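Local atomic coordinates of Alr2269 protein (Nostoc sp., PDB entry 3MC9), a protein that carries the periplasmic POTRA domains of a cyanobacterial Omp85 and probably takes part in protein transport and beta-barrel biogenesis at the outer membrane. Residues Pro78-Gln83 against Thr111-Asn116; Asn86-Gln91 against Asn106-Thr111; Asn199-Pro204 against Thr213-Glu218. All coordinates share one frame; numbering follows the deposited sequence.

Interaction 1: residues Pro78-Gln83 against Thr111-Asn116; sequences PELETQ and TGFFSN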
ATOM      1  N   PRO A  78      -0.004  -9.328 -15.320  1.00 57.86           N
ATOM      2  CA  PRO A  78      -0.989  -8.551 -16.079  1.00 57.32           C
ATOM      3  C   PRO A  78      -2.168  -8.087 -15.224  1.00 56.28           C
ATOM      4  O   PRO A  78      -2.757  -7.040 -15.511  1.00 55.22           O
ATOM      5  CB  PRO A  78      -1.464  -9.525 -17.171  1.00 58.95           C
ATOM      6  CG  PRO A  78      -0.894 -10.859 -16.817  1.00 60.79           C
ATOM      7  CD  PRO A  78       0.314 -10.603 -15.983  1.00 59.86           C
ATOM      8  N   GLU A  79      -2.503  -8.860 -14.194  1.00 56.15           N
ATOM      9  CA  GLU A  79      -3.564  -8.487 -13.270  1.00 55.67           C
ATOM     10  C   GLU A  79      -3.175  -7.229 -12.489  1.00 53.50           C
ATOM     11  O   GLU A  79      -4.021  -6.365 -12.248  1.00 52.80           O
ATOM     12  CB  GLU A  79      -3.889  -9.625 -12.292  1.00 56.86           C
ATOM     13  CG  GLU A  79      -4.641 -10.828 -12.913  1.00 59.84           C
ATOM     14  CD  GLU A  79      -3.757 -11.772 -13.750  1.00 62.60           C
ATOM     15  OE1 GLU A  79      -2.513 -11.769 -13.585  1.00 61.90           O
ATOM     16  OE2 GLU A  79      -4.320 -12.528 -14.580  1.00 65.33           O
ATOM     17  N   LEU A  80      -1.904  -7.116 -12.108  1.00 52.12           N
ATOM     18  CA  LEU A  80      -1.445  -5.928 -11.380  1.00 50.54           C
ATOM     19  C   LEU A  80      -1.285  -4.721 -12.307  1.00 49.80           C
ATOM     20  O   LEU A  80      -1.578  -3.583 -11.918  1.00 48.54           O
ATOM     21  CB  LEU A  80      -0.146  -6.197 -10.622  1.00 50.24           C
ATOM     22  CG  LEU A  80      -0.308  -6.948  -9.290  1.00 50.70           C
ATOM     23  CD1 LEU A  80       1.047  -7.290  -8.686  1.00 50.39           C
ATOM     24  CD2 LEU A  80      -1.140  -6.145  -8.305  1.00 49.49           C
ATOM     25  N   GLU A  81      -0.826  -4.967 -13.532  1.00 49.85           N
ATOM     26  CA  GLU A  81      -0.722  -3.908 -14.533  1.00 49.32           C
ATOM     27  C   GLU A  81      -2.098  -3.261 -14.766  1.00 48.56           C
ATOM     28  O   GLU A  81      -2.233  -2.033 -14.833  1.00 47.55           O
ATOM     29  CB  GLU A  81      -0.175  -4.475 -15.846  1.00 50.27           C
ATOM     30  CG  GLU A  81       0.474  -3.435 -16.729  1.00 51.25           C
ATOM     31  CD  GLU A  81       0.773  -3.945 -18.135  1.00 52.94           C
ATOM     32  OE1 GLU A  81       1.072  -5.140 -18.296  1.00 56.16           O
ATOM     33  OE2 GLU A  81       0.717  -3.145 -19.077  1.00 52.20           O
ATOM     34  N   THR A  82      -3.110  -4.114 -14.878  1.00 48.60           N
ATOM     35  CA  THR A  82      -4.492  -3.691 -15.033  1.00 48.53           C
ATOM     36  C   THR A  82      -4.950  -2.834 -13.862  1.00 47.21           C
ATOM     37  O   THR A  82      -5.657  -1.850 -14.049  1.00 46.95           O
ATOM     38  CB  THR A  82      -5.415  -4.913 -15.161  1.00 49.83           C
ATOM     39  OG1 THR A  82      -4.985  -5.704 -16.278  1.00 51.26           O
ATOM     40  CG2 THR A  82      -6.872  -4.501 -15.350  1.00 49.60           C
ATOM     41  N   GLN A  83      -4.556  -3.225 -12.658  1.00 46.69           N
ATOM     42  CA  GLN A  83      -4.858  -2.448 -11.450  1.00 45.74           C
ATOM     43  C   GLN A  83      -4.357  -1.019 -11.599  1.00 44.00           C
ATOM     44  O   GLN A  83      -5.071  -0.078 -11.293  1.00 44.50           O
ATOM     45  CB  GLN A  83      -4.199  -3.073 -10.214  1.00 45.71           C
ATOM     46  CG  GLN A  83      -4.888  -4.311  -9.695  1.00 47.58           C
ATOM     47  CD  GLN A  83      -6.203  -3.998  -9.015  1.00 48.35           C
ATOM     48  OE1 GLN A  83      -7.178  -4.720  -9.180  1.00 50.51           O
ATOM     49  NE2 GLN A  83      -6.240  -2.912  -8.265  1.00 46.68           N
ATOM     50  N   THR A 111      -4.759   1.518  -4.348  1.00 35.07           N
ATOM     51  CA  THR A 111      -5.163   0.136  -4.616  1.00 35.60           C
ATOM     52  C   THR A 111      -4.676  -0.823  -3.521  1.00 36.35           C
ATOM     53  O   THR A 111      -5.258  -1.874  -3.330  1.00 37.04           O
ATOM     54  CB  THR A 111      -4.610  -0.380  -5.956  1.00 35.88           C
ATOM     55  OG1 THR A 111      -3.178  -0.556  -5.864  1.00 34.19           O
ATOM     56  CG2 THR A 111      -4.971   0.576  -7.089  1.00 34.48           C
ATOM     57  N   GLY A 112      -3.587  -0.470  -2.842  1.00 36.14           N
ATOM     58  CA  GLY A 112      -3.086  -1.276  -1.741  1.00 37.34           C
ATOM     59  C   GLY A 112      -2.117  -2.390  -2.105  1.00 37.58           C
ATOM     60  O   GLY A 112      -1.577  -3.030  -1.211  1.00 37.75           O
ATOM     61  N   PHE A 113      -1.884  -2.635  -3.394  1.00 37.19           N
ATOM     62  CA  PHE A 113      -1.030  -3.762  -3.781  1.00 37.81           C
ATOM     63  C   PHE A 113       0.471  -3.454  -3.864  1.00 38.31           C
ATOM     64  O   PHE A 113       1.265  -4.385  -4.038  1.00 39.75           O
ATOM     65  CB  PHE A 113      -1.477  -4.362  -5.107  1.00 38.11           C
ATOM     66  CG  PHE A 113      -2.823  -5.012  -5.067  1.00 38.44           C
ATOM     67  CD1 PHE A 113      -3.004  -6.216  -4.415  1.00 40.21           C
ATOM     68  CD2 PHE A 113      -3.905  -4.439  -5.722  1.00 38.35           C
ATOM     69  CE1 PHE A 113      -4.253  -6.831  -4.389  1.00 41.85           C
ATOM     70  CE2 PHE A 113      -5.145  -5.038  -5.705  1.00 39.69           C
ATOM     71  CZ  PHE A 113      -5.325  -6.241  -5.042  1.00 40.23           C
ATOM     72  N   PHE A 114       0.875  -2.192  -3.714  1.00 38.16           N
ATOM     73  CA  PHE A 114       2.272  -1.803  -3.968  1.00 38.52           C
ATOM     74  C   PHE A 114       2.977  -1.152  -2.806  1.00 38.99           C
ATOM     75  O   PHE A 114       2.379  -0.366  -2.079  1.00 38.86           O
ATOM     76  CB  PHE A 114       2.318  -0.833  -5.145  1.00 37.84           C
ATOM     77  CG  PHE A 114       1.561  -1.315  -6.316  1.00 38.49           C
ATOM     78  CD1 PHE A 114       2.132  -2.224  -7.199  1.00 39.44           C
ATOM     79  CD2 PHE A 114       0.252  -0.910  -6.520  1.00 37.49           C
ATOM     80  CE1 PHE A 114       1.406  -2.697  -8.283  1.00 39.95           C
ATOM     81  CE2 PHE A 114      -0.456  -1.359  -7.587  1.00 38.25           C
ATOM     82  CZ  PHE A 114       0.106  -2.258  -8.474  1.00 39.30           C
ATOM     83  N   SER A 115       4.269  -1.452  -2.664  1.00 40.18           N
ATOM     84  CA  SER A 115       5.098  -0.867  -1.612  1.00 41.47           C
ATOM     85  C   SER A 115       5.781   0.421  -2.095  1.00 41.99           C
ATOM     86  O   SER A 115       6.103   1.302  -1.300  1.00 42.17           O
ATOM     87  CB  SER A 115       6.146  -1.885  -1.127  1.00 42.90           C
ATOM     88  OG  SER A 115       6.811  -2.526  -2.223  1.00 43.94           O
ATOM     89  N   ASN A 116       5.995   0.531  -3.403  1.00 42.45           N
ATOM     90  CA  ASN A 116       6.570   1.743  -3.981  1.00 43.01           C
ATOM     91  C   ASN A 116       5.968   2.045  -5.349  1.00 41.88           C
ATOM     92  O   ASN A 116       5.646   1.137  -6.114  1.00 41.79           O
ATOM     93  CB  ASN A 116       8.102   1.634  -4.088  1.00 44.59           C
ATOM     94  CG  ASN A 116       8.783   2.999  -4.265  1.00 47.68           C
ATOM     95  OD1 ASN A 116       9.798   3.104  -4.957  1.00 52.07           O
ATOM     96  ND2 ASN A 116       8.225   4.044  -3.639  1.00 50.02           N
TER
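Gln83 lays its carboxamide beside the ring of Phe113, and Leu80, one helical turn earlier, meets the base of the same side chain. The amide of Gln83 comes in at the ring's edge, close to the ring plane, with NE2 3.5 Å from CE2 of Phe113 and the carboxamide carbon CD 3.6 Å from the same CE2. Amide and ring planes are turned 71° apart, and the two side chains cross at about a right angle. A bend in the glutamine chain (chi2 -72°) brings the amide round to the ring; its NE2 also lies 3.8 Å from CB of Thr111. Leu80 works with one branch: its methyl CD2 stands 3.7 Å from CB of Phe113 and 4.1 Å from CZ of Phe114, so one methyl touches both phenylalanines from the same side. The backbone takes part too, as Leu80 O lies at the edge of the Phe114 ring, near its plane. Phe113 CB in turn sits over a face of the Phe114 ring, 4.0 Å above the plane and offset toward the rim. Gly112, with positive phi (88°), turns the chain out of the preceding helix just before these two aromatic residues. Val84 of the helix and Val134 of strand 127-136 also touch Phe114, while Leu80 reaches Pro136 and Ile173. The helix 78-87 is thus joined to the turn that leads into strand 114-124. No hydrogen bond or salt bridge crosses between the segments, so the contact probably rests mainly on the fit of apolar groups and on weak dispersion between the amide and the ring rim.

Interaction 2: residues Asn86-Gln91 against Asn106-Thr111; sequences NVIRTQ and NAIFGT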
ATOM      1  N   ASN A  86      -6.389   0.889 -14.348  1.00 41.08           N
ATOM      2  CA  ASN A  86      -7.708   1.209 -13.793  1.00 41.13           C
ATOM      3  C   ASN A  86      -7.825   2.512 -12.996  1.00 39.83           C
ATOM      4  O   ASN A  86      -8.912   3.064 -12.898  1.00 40.04           O
ATOM      5  CB  ASN A  86      -8.182   0.089 -12.857  1.00 42.16           C
ATOM      6  CG  ASN A  86      -8.638  -1.154 -13.595  1.00 45.19           C
ATOM      7  OD1 ASN A  86      -8.718  -1.198 -14.829  1.00 48.22           O
ATOM      8  ND2 ASN A  86      -8.941  -2.183 -12.828  1.00 48.45           N
ATOM      9  N   VAL A  87      -6.747   2.978 -12.379  1.00 38.30           N
ATOM     10  CA  VAL A  87      -6.866   4.102 -11.437  1.00 37.39           C
ATOM     11  C   VAL A  87      -6.143   5.377 -11.846  1.00 36.66           C
ATOM     12  O   VAL A  87      -6.402   6.443 -11.274  1.00 37.02           O
ATOM     13  CB  VAL A  87      -6.399   3.690 -10.030  1.00 37.69           C
ATOM     14  CG1 VAL A  87      -7.253   2.534  -9.519  1.00 37.08           C
ATOM     15  CG2 VAL A  87      -4.923   3.326 -10.029  1.00 37.12           C
ATOM     16  N   ILE A  88      -5.232   5.278 -12.818  1.00 35.33           N
ATOM     17  CA  ILE A  88      -4.543   6.453 -13.329  1.00 34.30           C
ATOM     18  C   ILE A  88      -5.417   7.153 -14.361  1.00 35.22           C
ATOM     19  O   ILE A  88      -6.200   6.515 -15.067  1.00 35.54           O
ATOM     20  CB  ILE A  88      -3.138   6.107 -13.900  1.00 33.78           C
ATOM     21  CG1 ILE A  88      -3.221   5.225 -15.146  1.00 33.57           C
ATOM     22  CG2 ILE A  88      -2.297   5.423 -12.834  1.00 32.18           C
ATOM     23  CD1 ILE A  88      -1.870   5.059 -15.864  1.00 32.35           C
ATOM     24  N   ARG A  89      -5.327   8.473 -14.413  1.00 35.74           N
ATOM     25  CA  ARG A  89      -5.989   9.238 -15.458  1.00 36.90           C
ATOM     26  C   ARG A  89      -5.018   9.570 -16.577  1.00 35.90           C
ATOM     27  O   ARG A  89      -5.426   9.704 -17.716  1.00 36.06           O
ATOM     28  CB  ARG A  89      -6.542  10.546 -14.917  1.00 38.09           C
ATOM     29  CG  ARG A  89      -7.850  10.460 -14.159  1.00 42.75           C
ATOM     30  CD  ARG A  89      -8.269  11.880 -13.725  1.00 47.24           C
ATOM     31  NE  ARG A  89      -9.094  12.595 -14.709  1.00 51.01           N
ATOM     32  CZ  ARG A  89      -9.315  13.911 -14.705  1.00 54.54           C
ATOM     33  NH1 ARG A  89      -8.745  14.695 -13.791  1.00 55.43           N
ATOM     34  NH2 ARG A  89     -10.105  14.460 -15.628  1.00 57.27           N
ATOM     35  N   THR A  90      -3.741   9.757 -16.257  1.00 34.78           N
ATOM     36  CA  THR A  90      -2.752  10.051 -17.299  1.00 34.28           C
ATOM     37  C   THR A  90      -2.832   9.004 -18.418  1.00 34.88           C
ATOM     38  O   THR A  90      -2.888   7.797 -18.169  1.00 34.26           O
ATOM     39  CB  THR A  90      -1.343  10.173 -16.717  1.00 33.89           C
ATOM     40  OG1 THR A  90      -1.288  11.345 -15.882  1.00 33.56           O
ATOM     41  CG2 THR A  90      -0.296  10.283 -17.814  1.00 32.60           C
ATOM     42  N   GLN A  91      -2.896   9.467 -19.663  1.00 35.82           N
ATOM     43  CA  GLN A  91      -3.165   8.545 -20.768  1.00 36.63           C
ATOM     44  C   GLN A  91      -2.590   9.077 -22.067  1.00 36.73           C
ATOM     45  O   GLN A  91      -2.409  10.287 -22.217  1.00 35.48           O
ATOM     46  CB  GLN A  91      -4.683   8.219 -20.866  1.00 37.70           C
ATOM     47  CG  GLN A  91      -5.455   8.953 -21.928  1.00 41.22           C
ATOM     48  CD  GLN A  91      -6.947   8.578 -21.990  1.00 44.55           C
ATOM     49  OE1 GLN A  91      -7.690   8.775 -21.037  1.00 47.11           O
ATOM     50  NE2 GLN A  91      -7.383   8.084 -23.140  1.00 45.97           N
ATOM     51  N   ASN A 106      -0.667   8.503  -6.066  1.00 33.02           N
ATOM     52  CA  ASN A 106      -1.522   8.279  -4.876  1.00 33.66           C
ATOM     53  C   ASN A 106      -2.613   7.233  -5.105  1.00 33.25           C
ATOM     54  O   ASN A 106      -2.881   6.406  -4.240  1.00 33.57           O
ATOM     55  CB  ASN A 106      -2.197   9.580  -4.412  1.00 34.40           C
ATOM     56  CG  ASN A 106      -1.192  10.627  -3.945  1.00 35.19           C
ATOM     57  OD1 ASN A 106      -0.011  10.317  -3.783  1.00 36.79           O
ATOM     58  ND2 ASN A 106      -1.647  11.875  -3.763  1.00 32.86           N
ATOM     59  N   ALA A 107      -3.221   7.271  -6.281  1.00 32.87           N
ATOM     60  CA  ALA A 107      -4.279   6.326  -6.624  1.00 32.89           C
ATOM     61  C   ALA A 107      -3.700   4.925  -6.811  1.00 32.44           C
ATOM     62  O   ALA A 107      -4.314   3.945  -6.433  1.00 32.96           O
ATOM     63  CB  ALA A 107      -5.021   6.788  -7.861  1.00 32.44           C
ATOM     64  N   ILE A 108      -2.499   4.822  -7.344  1.00 32.66           N
ATOM     65  CA  ILE A 108      -1.858   3.515  -7.451  1.00 33.33           C
ATOM     66  C   ILE A 108      -1.616   2.938  -6.036  1.00 34.17           C
ATOM     67  O   ILE A 108      -1.921   1.768  -5.768  1.00 35.01           O
ATOM     68  CB  ILE A 108      -0.570   3.583  -8.309  1.00 33.27           C
ATOM     69  CG1 ILE A 108      -0.939   3.915  -9.761  1.00 33.74           C
ATOM     70  CG2 ILE A 108       0.198   2.260  -8.267  1.00 32.51           C
ATOM     71  CD1 ILE A 108       0.225   4.487 -10.598  1.00 32.28           C
ATOM     72  N   PHE A 109      -1.101   3.760  -5.130  1.00 34.29           N
ATOM     73  CA  PHE A 109      -0.897   3.325  -3.757  1.00 35.27           C
ATOM     74  C   PHE A 109      -2.226   2.930  -3.146  1.00 35.09           C
ATOM     75  O   PHE A 109      -2.301   1.949  -2.405  1.00 34.86           O
ATOM     76  CB  PHE A 109      -0.304   4.444  -2.897  1.00 36.12           C
ATOM     77  CG  PHE A 109       1.183   4.426  -2.815  1.00 38.89           C
ATOM     78  CD1 PHE A 109       1.843   3.336  -2.258  1.00 42.31           C
ATOM     79  CD2 PHE A 109       1.932   5.517  -3.245  1.00 41.60           C
ATOM     80  CE1 PHE A 109       3.249   3.320  -2.175  1.00 44.65           C
ATOM     81  CE2 PHE A 109       3.337   5.521  -3.140  1.00 43.58           C
ATOM     82  CZ  PHE A 109       3.993   4.418  -2.621  1.00 44.21           C
ATOM     83  N   GLY A 110      -3.257   3.718  -3.467  1.00 34.68           N
ATOM     84  CA  GLY A 110      -4.605   3.513  -2.970  1.00 34.98           C
ATOM     85  C   GLY A 110      -5.139   2.129  -3.234  1.00 34.96           C
ATOM     86  O   GLY A 110      -5.883   1.611  -2.440  1.00 35.79           O
ATOM     87  N   THR A 111      -4.759   1.518  -4.348  1.00 35.07           N
ATOM     88  CA  THR A 111      -5.163   0.136  -4.616  1.00 35.60           C
ATOM     89  C   THR A 111      -4.676  -0.823  -3.521  1.00 36.35           C
ATOM     90  O   THR A 111      -5.258  -1.874  -3.330  1.00 37.04           O
ATOM     91  CB  THR A 111      -4.610  -0.380  -5.956  1.00 35.88           C
ATOM     92  OG1 THR A 111      -3.178  -0.556  -5.864  1.00 34.19           O
ATOM     93  CG2 THR A 111      -4.971   0.576  -7.089  1.00 34.48           C
TER
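Thr111 OG1 lies 2.6 Å from Ile108 O, to which it donates a hydrogen bond, and a weak bond from Phe113 N reaches the same hydroxyl. The donor lies in the plane of the Ile108 carbonyl, with a C=O...OG1 angle of 160°. The torsion that sets the hydroxyl between the backbone N and the carbonyl carbon (chi1 70°) turns it back onto the helix and leaves the methyl CG2 to face Val87. That methyl is 3.9 Å from Val87 CG1, and the two side chains cross obliquely. Val87 spreads over the last turn of helix 98-110. Its CB lies 4.0 Å from CB of Ala107, while its CG2 packs on CG1 of Ile108 at the same distance. The CA atoms of Val87 and Ala107 are 5.9 Å apart, a closeness consistent with the small alanine side chain. Next along the chain, Ile88 presents its branch methyl CG2 to the far end of Ile108, where CD1 is 3.5 Å away, tighter than usual van der Waals contact. Ile108 continues inward to Phe132 and Val134 of strand 127-136, and Ile88 also meets Phe132 as well as Val67 of strand 62-71, so the pair faces the sheet, with Ile108 on helix 98-110 and Ile88 on the loop after helix 78-87. Beyond it the chain is tied to helix 98-110 by polar bonds, Arg89 N to Asp104 OD1 and Thr90 OG1 to Asp104 OD2. Between the two segments themselves no hydrogen bond forms. The threonine hydroxyl is satisfied by donating to Ile108 O, which leaves its methyl for Val87, and the contact depends on the close fit of branched aliphatic groups.

Interaction 3: residues Asn199-Pro204 against Thr213-Glu218; sequences NVVGAP and TLQVAE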
ATOM      1  N   ASN A 199      -4.013   2.544  19.788  1.00 30.07           N
ATOM      2  CA  ASN A 199      -3.753   3.076  18.455  1.00 31.43           C
ATOM      3  C   ASN A 199      -2.512   2.427  17.849  1.00 31.90           C
ATOM      4  O   ASN A 199      -1.506   2.269  18.517  1.00 32.78           O
ATOM      5  CB  ASN A 199      -3.515   4.597  18.489  1.00 31.87           C
ATOM      6  CG  ASN A 199      -4.801   5.400  18.451  1.00 33.13           C
ATOM      7  OD1 ASN A 199      -5.641   5.189  17.577  1.00 28.99           O
ATOM      8  ND2 ASN A 199      -4.960   6.342  19.400  1.00 32.31           N
ATOM      9  N   VAL A 200      -2.577   2.105  16.568  1.00 32.66           N
ATOM     10  CA  VAL A 200      -1.379   1.777  15.798  1.00 33.14           C
ATOM     11  C   VAL A 200      -0.428   2.996  15.743  1.00 34.92           C
ATOM     12  O   VAL A 200      -0.870   4.129  15.526  1.00 35.09           O
ATOM     13  CB  VAL A 200      -1.756   1.280  14.391  1.00 33.33           C
ATOM     14  CG1 VAL A 200      -0.497   1.030  13.548  1.00 34.29           C
ATOM     15  CG2 VAL A 200      -2.586  -0.043  14.511  1.00 30.48           C
ATOM     16  N   VAL A 201       0.855   2.765  16.002  1.00 35.84           N
ATOM     17  CA  VAL A 201       1.872   3.836  15.948  1.00 38.34           C
ATOM     18  C   VAL A 201       2.529   3.861  14.576  1.00 39.93           C
ATOM     19  O   VAL A 201       3.134   2.880  14.154  1.00 39.26           O
ATOM     20  CB  VAL A 201       2.972   3.661  17.013  1.00 39.39           C
ATOM     21  CG1 VAL A 201       4.044   4.754  16.875  1.00 41.04           C
ATOM     22  CG2 VAL A 201       2.373   3.674  18.404  1.00 38.27           C
ATOM     23  N   GLY A 202       2.403   4.991  13.884  1.00 42.28           N
ATOM     24  CA  GLY A 202       2.934   5.141  12.523  1.00 44.17           C
ATOM     25  C   GLY A 202       2.238   4.221  11.532  1.00 43.79           C
ATOM     26  O   GLY A 202       1.066   3.922  11.677  1.00 43.77           O
ATOM     27  N   ALA A 203       2.976   3.736  10.543  1.00 45.10           N
ATOM     28  CA  ALA A 203       2.415   2.886   9.492  1.00 44.62           C
ATOM     29  C   ALA A 203       2.901   1.432   9.656  1.00 44.41           C
ATOM     30  O   ALA A 203       3.927   1.184  10.303  1.00 44.17           O
ATOM     31  CB  ALA A 203       2.810   3.424   8.136  1.00 45.65           C
ATOM     32  N   PRO A 204       2.166   0.461   9.077  1.00 44.28           N
ATOM     33  CA  PRO A 204       2.644  -0.934   9.112  1.00 44.50           C
ATOM     34  C   PRO A 204       4.030  -1.082   8.462  1.00 46.54           C
ATOM     35  O   PRO A 204       4.243  -0.568   7.355  1.00 47.20           O
ATOM     36  CB  PRO A 204       1.594  -1.700   8.301  1.00 43.46           C
ATOM     37  CG  PRO A 204       0.417  -0.803   8.169  1.00 43.25           C
ATOM     38  CD  PRO A 204       0.897   0.605   8.345  1.00 44.18           C
ATOM     39  N   THR A 213       4.923  -5.912  10.670  1.00 38.55           N
ATOM     40  CA  THR A 213       4.967  -5.593  12.078  1.00 38.49           C
ATOM     41  C   THR A 213       4.102  -4.358  12.342  1.00 37.23           C
ATOM     42  O   THR A 213       4.342  -3.291  11.765  1.00 38.04           O
ATOM     43  CB  THR A 213       6.402  -5.319  12.540  1.00 40.00           C
ATOM     44  OG1 THR A 213       7.248  -6.406  12.138  1.00 41.55           O
ATOM     45  CG2 THR A 213       6.466  -5.130  14.052  1.00 40.40           C
ATOM     46  N   LEU A 214       3.099  -4.520  13.201  1.00 35.85           N
ATOM     47  CA  LEU A 214       2.232  -3.421  13.645  1.00 35.21           C
ATOM     48  C   LEU A 214       2.630  -2.996  15.055  1.00 35.87           C
ATOM     49  O   LEU A 214       2.488  -3.749  16.019  1.00 36.13           O
ATOM     50  CB  LEU A 214       0.770  -3.849  13.658  1.00 34.02           C
ATOM     51  CG  LEU A 214       0.190  -4.395  12.359  1.00 32.78           C
ATOM     52  CD1 LEU A 214      -1.257  -4.879  12.601  1.00 29.67           C
ATOM     53  CD2 LEU A 214       0.258  -3.308  11.291  1.00 31.09           C
ATOM     54  N   GLN A 215       3.149  -1.787  15.155  1.00 36.14           N
ATOM     55  CA  GLN A 215       3.511  -1.188  16.419  1.00 36.50           C
ATOM     56  C   GLN A 215       2.233  -0.572  16.966  1.00 34.48           C
ATOM     57  O   GLN A 215       1.604   0.204  16.255  1.00 32.61           O
ATOM     58  CB  GLN A 215       4.543  -0.111  16.119  1.00 38.97           C
ATOM     59  CG  GLN A 215       5.424   0.287  17.258  1.00 43.98           C
ATOM     60  CD  GLN A 215       6.719   0.931  16.745  1.00 51.11           C
ATOM     61  OE1 GLN A 215       6.729   2.084  16.310  1.00 53.19           O
ATOM     62  NE2 GLN A 215       7.811   0.168  16.775  1.00 55.57           N
ATOM     63  N   VAL A 216       1.859  -0.925  18.202  1.00 33.21           N
ATOM     64  CA  VAL A 216       0.622  -0.466  18.835  1.00 31.99           C
ATOM     65  C   VAL A 216       0.908   0.165  20.199  1.00 32.01           C
ATOM     66  O   VAL A 216       1.628  -0.409  21.010  1.00 32.67           O
ATOM     67  CB  VAL A 216      -0.384  -1.630  19.047  1.00 31.41           C
ATOM     68  CG1 VAL A 216      -1.682  -1.113  19.634  1.00 30.68           C
ATOM     69  CG2 VAL A 216      -0.665  -2.336  17.751  1.00 31.10           C
ATOM     70  N   ALA A 217       0.362   1.358  20.425  1.00 31.01           N
ATOM     71  CA  ALA A 217       0.330   1.974  21.748  1.00 30.95           C
ATOM     72  C   ALA A 217      -0.938   1.451  22.378  1.00 29.40           C
ATOM     73  O   ALA A 217      -2.008   1.932  22.105  1.00 28.23           O
ATOM     74  CB  ALA A 217       0.290   3.503  21.647  1.00 31.56           C
ATOM     75  N   GLU A 218      -0.814   0.411  23.180  1.00 29.27           N
ATOM     76  CA  GLU A 218      -1.978  -0.300  23.694  1.00 28.51           C
ATOM     77  C   GLU A 218      -2.664   0.442  24.807  1.00 29.36           C
ATOM     78  O   GLU A 218      -3.868   0.342  24.965  1.00 29.47           O
ATOM     79  CB  GLU A 218      -1.537  -1.687  24.215  1.00 29.34           C
ATOM     80  CG  GLU A 218      -0.919  -2.531  23.119  1.00 28.73           C
ATOM     81  CD  GLU A 218      -0.712  -3.976  23.512  1.00 31.74           C
ATOM     82  OE1 GLU A 218      -0.363  -4.234  24.671  1.00 33.36           O
ATOM     83  OE2 GLU A 218      -0.868  -4.839  22.623  1.00 33.15           O
TER
HETATM   84  O   HOH W   1       3.196   0.272  13.143  1.00 35.57           O
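Val201 sets CG1 anti to its backbone N (chi1 177°) and Gln215 does the same with CG (chi1 -158°), which lets the valine cross the glutamine chain at a slant, Val201 CG1 3.8 Å from Gln215 OE1. The other valine methyl, CG2, turns to Ala217, 3.9 Å from its CB. Between the backbones, Asn199 and Ala217 form an antiparallel hydrogen-bonded pair, with Asn199 N 3.1 Å from Ala217 O and Ala217 N 2.8 Å from Asn199 O. Val200 and Val216 make the non-hydrogen-bonded pair beside it, and Val201 N then donates a hydrogen bond to Gln215 O, 2.7 Å away, the donor tilted 33° from the carbonyl plane. Past this point the chain arcs away from its partner at Gly202, whose phi is positive, and a water bridges the gap: it accepts from Gln215 N (2.9 Å), and Val201 O and Ala203 O lie within its donating reach. Contact resumes at Pro204, where CB meets Leu214 CD2 at 3.6 Å. Val200, Pro204, Leu214 and Val216 touch helix 176-192, through residues such as Ile183 and Tyr190, while strand 142-146 pairs with the other edge of strand 211-217. This is a beta hairpin with an interrupted outer strand, part of a three-stranded mixed sheet packed on a helix, as expected of a POTRA domain.

In the fold
Interactions 1 and 2 belong to one domain and share Thr111, their centres 9 Å apart. Both draw on helix 78-87, interaction 1 from its first turns and interaction 2 from its end, and they meet directly where Phe114 CD2 lies 3.5 Å from Ile108 O and Phe109 packs against the chain at Ser115 and Asn116. Interaction 3 lies in the following POTRA domain, with its centre about 24 Å from that of interaction 1 and 27 Å from that of interaction 2, and touches neither. The domains come together near residues 111-113: Asn175 ND2 hydrogen-bonds to Thr111 O, and Leu176, which begins the helix behind the hairpin of interaction 3, is joined to Gly112 by a backbone hydrogen bond.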